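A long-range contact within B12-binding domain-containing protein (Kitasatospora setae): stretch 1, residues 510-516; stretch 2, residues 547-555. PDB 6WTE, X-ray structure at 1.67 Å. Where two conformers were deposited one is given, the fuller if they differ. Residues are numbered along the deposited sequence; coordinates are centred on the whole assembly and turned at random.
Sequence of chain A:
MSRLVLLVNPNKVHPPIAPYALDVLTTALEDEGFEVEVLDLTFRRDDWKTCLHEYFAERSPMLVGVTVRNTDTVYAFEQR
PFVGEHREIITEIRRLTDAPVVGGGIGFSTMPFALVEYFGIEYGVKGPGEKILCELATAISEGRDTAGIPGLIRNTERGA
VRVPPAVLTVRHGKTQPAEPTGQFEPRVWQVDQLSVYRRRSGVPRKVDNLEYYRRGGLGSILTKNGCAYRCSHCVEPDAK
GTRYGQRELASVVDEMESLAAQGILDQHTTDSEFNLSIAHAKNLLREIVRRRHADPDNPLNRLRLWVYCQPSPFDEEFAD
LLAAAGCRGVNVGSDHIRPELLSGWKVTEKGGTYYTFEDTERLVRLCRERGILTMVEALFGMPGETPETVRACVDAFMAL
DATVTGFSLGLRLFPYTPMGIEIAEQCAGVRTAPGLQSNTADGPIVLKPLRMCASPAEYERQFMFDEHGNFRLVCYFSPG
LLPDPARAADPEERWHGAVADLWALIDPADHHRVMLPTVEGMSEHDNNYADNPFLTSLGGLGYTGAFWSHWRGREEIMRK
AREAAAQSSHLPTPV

Stretch 1 510-516: DHHRVML
Stretch 2 547-555: FWSHWRGRE

Stretch 2 opens with a 3-10 segment, 547-549, closed by H550 N to F547 O (3.1 Å) and followed by W551 N to W548 O (3.2 Å). Stretch 1 leaves its own 3-10 segment (510-512) through R513 at phi/psi -113/16 and extends as a strand over V514 (-126/149) and M515 (-117/118). The closest CA pair, H512 to R552 at 5.0 Å, sets the register; 433 Å² is buried in total.

W548 (chi1 62°, p) contributes mainly its CB, 3.7 Å from M515 CE, while its indole leads away. W551 is the centre of the contact. With chi1 -172° (t) and chi2 -111°, its CA-to-CB bond points toward stretch 1, and W551 NE1 donates to V514 O at 2.8 Å (150°), satisfying the indole's polar atom near the ring plane. M515, in an m,t,t conformation (-73°, -173°, 176°), covers one face: M515 CG lies 3.7 Å from the centroid of the five-membered ring of W551, 18° off the normal, and M515 CE reaches W551 CD2 at 3.5 Å. A long, flexible apolar chain suits such a flat surface.

R552 (-54/-39) brings its CA to 3.4 Å from H512 O, with an angle at H of 159°, a CA-H...O contact. Its side chain (m,t,t) passes H512: R552 CG lies 4.1 Å from H512 ND1, and R552 NH2 lies 3.7 Å from R513 CD. One water bridges H512 and R552, its O 3.1 Å from H512 ND1 and donating to R552 O at 2.8 Å.

G553, at the N-cap position, lies within the type I turn 551-554, closed by R554 N to W551 O (3.1 Å). The CA-to-CB bond of R554 (p,t,t, chi4 -82°) points toward stretch 1; R554 NH2 donates to H511 O (3.0 Å, 170°), and R554 NH1 to H512 O (3.0 Å, 147°) and W551 O (2.8 Å). Its buried guanidinium thus ties successive carbonyls of stretch 1 to the turn.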

ATOM      1  N   ASP A 510      23.223  18.522  -1.431  1.00 19.29           N
ATOM      2  CA  ASP A 510      22.369  17.495  -2.012  1.00 17.62           C
ATOM      3  C   ASP A 510      20.978  17.444  -1.393  1.00 15.71           C
ATOM      4  O   ASP A 510      20.166  16.605  -1.798  1.00 14.65           O
ATOM      5  CB  ASP A 510      23.021  16.112  -1.856  1.00 17.09           C
ATOM      6  CG  ASP A 510      24.289  15.960  -2.672  1.00 24.57           C
ATOM      7  OD1 ASP A 510      24.396  16.599  -3.741  1.00 26.92           O
ATOM      8  OD2 ASP A 510      25.170  15.176  -2.246  1.00 23.15           O
ATOM      9  N   HIS A 511      20.681  18.305  -0.417  1.00 14.93           N
ATOM     10  CA  HIS A 511      19.378  18.254   0.246  1.00 17.00           C
ATOM     11  C   HIS A 511      18.229  18.450  -0.738  1.00 14.44           C
ATOM     12  O   HIS A 511      17.131  17.919  -0.532  1.00 17.35           O
ATOM     13  CB  HIS A 511      19.314  19.316   1.343  1.00 19.23           C
ATOM     14  CG  HIS A 511      20.073  18.957   2.579  1.00 22.39           C
ATOM     15  ND1 HIS A 511      20.398  19.883   3.548  1.00 31.45           N
ATOM     16  CD2 HIS A 511      20.553  17.769   3.020  1.00 27.83           C
ATOM     17  CE1 HIS A 511      21.056  19.285   4.523  1.00 27.74           C
ATOM     18  NE2 HIS A 511      21.162  18.002   4.230  1.00 29.28           N
ATOM     19  N   HIS A 512      18.463  19.197  -1.819  1.00 15.27           N
ATOM     20  CA  HIS A 512      17.398  19.436  -2.782  1.00 15.26           C
ATOM     21  C   HIS A 512      16.952  18.148  -3.463  1.00 13.82           C
ATOM     22  O   HIS A 512      15.806  18.054  -3.910  1.00 13.57           O
ATOM     23  CB  HIS A 512      17.870  20.445  -3.827  1.00 17.81           C
ATOM     24  CG  HIS A 512      18.959  19.921  -4.704  1.00 18.25           C
ATOM     25  ND1 HIS A 512      18.795  19.720  -6.058  1.00 19.36           N
ATOM     26  CD2 HIS A 512      20.217  19.512  -4.413  1.00 16.45           C
ATOM     27  CE1 HIS A 512      19.918  19.244  -6.570  1.00 18.71           C
ATOM     28  NE2 HIS A 512      20.793  19.102  -5.592  1.00 19.88           N
ATOM     29  N   ARG A 513      17.830  17.144  -3.553  1.00 13.66           N
ATOM     30  CA  ARG A 513      17.516  15.940  -4.314  1.00 13.19           C
ATOM     31  C   ARG A 513      17.370  14.697  -3.443  1.00 16.05           C
ATOM     32  O   ARG A 513      17.393  13.581  -3.970  1.00 13.69           O
ATOM     33  CB  ARG A 513      18.563  15.697  -5.407  1.00 14.23           C
ATOM     34  CG  ARG A 513      19.986  15.373  -4.936  1.00 16.68           C
ATOM     35  CD  ARG A 513      20.886  15.133  -6.161  1.00 15.31           C
ATOM     36  NE  ARG A 513      22.280  14.822  -5.844  1.00 15.92           N
ATOM     37  CZ  ARG A 513      22.793  13.594  -5.822  1.00 19.26           C
ATOM     38  NH1 ARG A 513      22.028  12.540  -6.085  1.00 16.79           N
ATOM     39  NH2 ARG A 513      24.074  13.416  -5.532  1.00 19.42           N
ATOM     40  N   VAL A 514      17.203  14.857  -2.129  1.00 13.02           N
ATOM     41  CA  VAL A 514      17.021  13.714  -1.245  1.00 12.77           C
ATOM     42  C   VAL A 514      15.756  13.894  -0.423  1.00 15.19           C
ATOM     43  O   VAL A 514      15.357  15.015  -0.087  1.00 14.71           O
ATOM     44  CB  VAL A 514      18.217  13.493  -0.296  1.00 16.17           C
ATOM     45  CG1 VAL A 514      19.498  13.346  -1.082  1.00 18.28           C
ATOM     46  CG2 VAL A 514      18.323  14.620   0.713  1.00 20.00           C
ATOM     47  N   MET A 515      15.139  12.765  -0.087  1.00 13.26           N
ATOM     48  CA  MET A 515      14.037  12.697   0.863  1.00 12.89           C
ATOM     49  C   MET A 515      14.492  11.846   2.036  1.00 17.04           C
ATOM     50  O   MET A 515      14.784  10.661   1.863  1.00 14.75           O
ATOM     51  CB  MET A 515      12.795  12.100   0.212  1.00 15.00           C
ATOM     52  CG  MET A 515      12.111  13.036  -0.766  1.00 14.97           C
ATOM     53  SD  MET A 515      10.563  12.305  -1.314  1.00 18.90           S
ATOM     54  CE  MET A 515       9.884  13.610  -2.333  1.00 17.76           C
ATOM     55  N   LEU A 516      14.539  12.448   3.220  1.00 15.91           N
ATOM     56  CA  LEU A 516      14.995  11.804   4.439  1.00 15.07           C
ATOM     57  C   LEU A 516      13.861  11.754   5.450  1.00 15.20           C
ATOM     58  O   LEU A 516      12.959  12.596   5.417  1.00 17.72           O
ATOM     59  CB  LEU A 516      16.171  12.572   5.051  1.00 17.60           C
ATOM     60  CG  LEU A 516      17.448  12.639   4.218  1.00 17.79           C
ATOM     61  CD1 LEU A 516      18.311  13.796   4.678  1.00 21.79           C
ATOM     62  CD2 LEU A 516      18.190  11.340   4.381  1.00 17.67           C
ATOM     63  N   PHE A 547       4.369  13.787  -6.745  1.00 18.33           N
ATOM     64  CA  PHE A 547       4.920  14.822  -5.878  0.50 17.74           C
ATOM     65  C   PHE A 547       6.438  14.884  -5.977  1.00 17.47           C
ATOM     66  O   PHE A 547       7.011  15.978  -6.056  1.00 17.63           O
ATOM     67  CB  PHE A 547       4.490  14.582  -4.430  0.50 20.93           C
ATOM     68  CG  PHE A 547       3.048  14.907  -4.162  0.50 20.63           C
ATOM     69  CD1 PHE A 547       2.315  15.679  -5.055  0.50 21.63           C
ATOM     70  CD2 PHE A 547       2.425  14.443  -3.017  0.50 21.05           C
ATOM     71  CE1 PHE A 547       0.988  15.978  -4.807  0.50 22.63           C
ATOM     72  CE2 PHE A 547       1.099  14.739  -2.763  0.50 22.46           C
ATOM     73  CZ  PHE A 547       0.379  15.505  -3.659  0.50 20.00           C
ATOM     74  N   TRP A 548       7.105  13.730  -6.012  1.00 16.35           N
ATOM     75  CA  TRP A 548       8.563  13.734  -6.015  1.00 14.95           C
ATOM     76  C   TRP A 548       9.153  14.303  -7.300  1.00 14.48           C
ATOM     77  O   TRP A 548      10.322  14.708  -7.298  1.00 13.50           O
ATOM     78  CB  TRP A 548       9.097  12.326  -5.748  1.00 15.37           C
ATOM     79  CG  TRP A 548       8.739  11.265  -6.760  1.00 14.78           C
ATOM     80  CD1 TRP A 548       7.712  10.369  -6.682  1.00 17.26           C
ATOM     81  CD2 TRP A 548       9.447  10.958  -7.967  1.00 12.37           C
ATOM     82  NE1 TRP A 548       7.723   9.536  -7.774  1.00 14.83           N
ATOM     83  CE2 TRP A 548       8.781   9.876  -8.578  1.00 13.00           C
ATOM     84  CE3 TRP A 548      10.582  11.495  -8.591  1.00 12.62           C
ATOM     85  CZ2 TRP A 548       9.204   9.325  -9.784  1.00 13.44           C
ATOM     86  CZ3 TRP A 548      10.999  10.950  -9.791  1.00 13.37           C
ATOM     87  CH2 TRP A 548      10.314   9.876 -10.375  1.00 12.45           C
ATOM     88  N   SER A 549       8.375  14.378  -8.384  1.00 16.00           N
ATOM     89  CA  SER A 549       8.891  14.977  -9.613  1.00 14.09           C
ATOM     90  C   SER A 549       9.115  16.477  -9.488  1.00 15.84           C
ATOM     91  O   SER A 549       9.753  17.068 -10.365  1.00 16.38           O
ATOM     92  CB  SER A 549       7.940  14.699 -10.783  1.00 17.59           C
ATOM     93  OG  SER A 549       6.775  15.511 -10.724  1.00 17.91           O
ATOM     94  N   HIS A 550       8.599  17.106  -8.433  1.00 16.31           N
ATOM     95  CA  HIS A 550       8.792  18.529  -8.190  1.00 13.24           C
ATOM     96  C   HIS A 550       9.599  18.794  -6.927  1.00 12.97           C
ATOM     97  O   HIS A 550       9.682  19.944  -6.482  1.00 14.24           O
ATOM     98  CB  HIS A 550       7.432  19.228  -8.118  1.00 18.07           C
ATOM     99  CG  HIS A 550       6.601  19.028  -9.345  1.00 15.98           C
ATOM    100  ND1 HIS A 550       7.023  19.419 -10.597  1.00 16.86           N
ATOM    101  CD2 HIS A 550       5.386  18.455  -9.518  1.00 17.62           C
ATOM    102  CE1 HIS A 550       6.100  19.104 -11.489  1.00 21.05           C
ATOM    103  NE2 HIS A 550       5.095  18.519 -10.860  1.00 19.07           N
ATOM    104  N   TRP A 551      10.208  17.758  -6.349  1.00 12.72           N
ATOM    105  CA  TRP A 551      10.955  17.920  -5.106  1.00 14.19           C
ATOM    106  C   TRP A 551      12.197  18.787  -5.305  1.00 15.46           C
ATOM    107  O   TRP A 551      12.456  19.705  -4.518  1.00 14.01           O
ATOM    108  CB  TRP A 551      11.324  16.538  -4.560  1.00 14.61           C
ATOM    109  CG  TRP A 551      11.925  16.537  -3.185  1.00 14.74           C
ATOM    110  CD1 TRP A 551      13.214  16.233  -2.858  1.00 15.46           C
ATOM    111  CD2 TRP A 551      11.260  16.843  -1.952  1.00 15.00           C
ATOM    112  NE1 TRP A 551      13.394  16.330  -1.495  1.00 15.78           N
ATOM    113  CE2 TRP A 551      12.209  16.703  -0.918  1.00 17.45           C
ATOM    114  CE3 TRP A 551       9.953  17.220  -1.622  1.00 18.37           C
ATOM    115  CZ2 TRP A 551      11.896  16.936   0.421  1.00 17.95           C
ATOM    116  CZ3 TRP A 551       9.641  17.445  -0.288  1.00 19.79           C
ATOM    117  CH2 TRP A 551      10.612  17.307   0.714  1.00 16.12           C
ATOM    118  N   ARG A 552      12.972  18.529  -6.362  1.00 13.89           N
ATOM    119  CA  ARG A 552      14.180  19.324  -6.586  1.00 16.16           C
ATOM    120  C   ARG A 552      13.883  20.819  -6.615  1.00 14.20           C
ATOM    121  O   ARG A 552      14.652  21.622  -6.074  1.00 16.51           O
ATOM    122  CB  ARG A 552      14.865  18.907  -7.887  1.00 14.82           C
ATOM    123  CG  ARG A 552      15.676  17.635  -7.775  1.00 14.43           C
ATOM    124  CD  ARG A 552      16.614  17.472  -8.958  1.00 14.39           C
ATOM    125  NE  ARG A 552      17.381  16.237  -8.831  1.00 15.94           N
ATOM    126  CZ  ARG A 552      18.467  15.941  -9.532  1.00 16.83           C
ATOM    127  NH1 ARG A 552      18.941  16.799 -10.430  1.00 21.64           N
ATOM    128  NH2 ARG A 552      19.088  14.787  -9.325  1.00 15.87           N
ATOM    129  N   GLY A 553      12.761  21.210  -7.215  1.00 15.28           N
ATOM    130  CA  GLY A 553      12.465  22.622  -7.363  1.00 16.38           C
ATOM    131  C   GLY A 553      11.465  23.156  -6.360  1.00 14.69           C
ATOM    132  O   GLY A 553      10.767  24.134  -6.641  1.00 15.00           O
ATOM    133  N   ARG A 554      11.388  22.540  -5.178  1.00 15.24           N
ATOM    134  CA  ARG A 554      10.316  22.901  -4.254  1.00 14.60           C
ATOM    135  C   ARG A 554      10.435  24.346  -3.776  1.00 15.23           C
ATOM    136  O   ARG A 554       9.417  25.027  -3.594  1.00 15.44           O
ATOM    137  CB  ARG A 554      10.287  21.927  -3.068  1.00 14.32           C
ATOM    138  CG  ARG A 554      11.579  21.796  -2.270  1.00 14.47           C
ATOM    139  CD  ARG A 554      11.434  20.575  -1.362  1.00 14.10           C
ATOM    140  NE  ARG A 554      12.557  20.359  -0.453  1.00 16.13           N
ATOM    141  CZ  ARG A 554      13.686  19.759  -0.809  1.00 18.95           C
ATOM    142  NH1 ARG A 554      13.842  19.352  -2.061  1.00 16.43           N
ATOM    143  NH2 ARG A 554      14.657  19.570   0.079  1.00 18.95           N
ATOM    144  N   GLU A 555      11.658  24.839  -3.569  1.00 15.57           N
ATOM    145  CA  GLU A 555      11.805  26.232  -3.152  1.00 16.22           C
ATOM    146  C   GLU A 555      11.327  27.187  -4.239  1.00 17.83           C
ATOM    147  O   GLU A 555      10.637  28.173  -3.946  1.00 17.12           O
ATOM    148  CB  GLU A 555      13.253  26.534  -2.769  1.00 18.12           C
ATOM    149  CG  GLU A 555      13.674  25.918  -1.442  1.00 24.53           C
ATOM    150  CD  GLU A 555      14.959  26.511  -0.902  1.00 31.70           C
ATOM    151  OE1 GLU A 555      15.078  27.753  -0.881  1.00 38.92           O
ATOM    152  OE2 GLU A 555      15.854  25.734  -0.505  1.00 38.48           O
TER
HETATM  153  O   HOH W   1      17.077  21.926  -7.365  1.00 24.94           O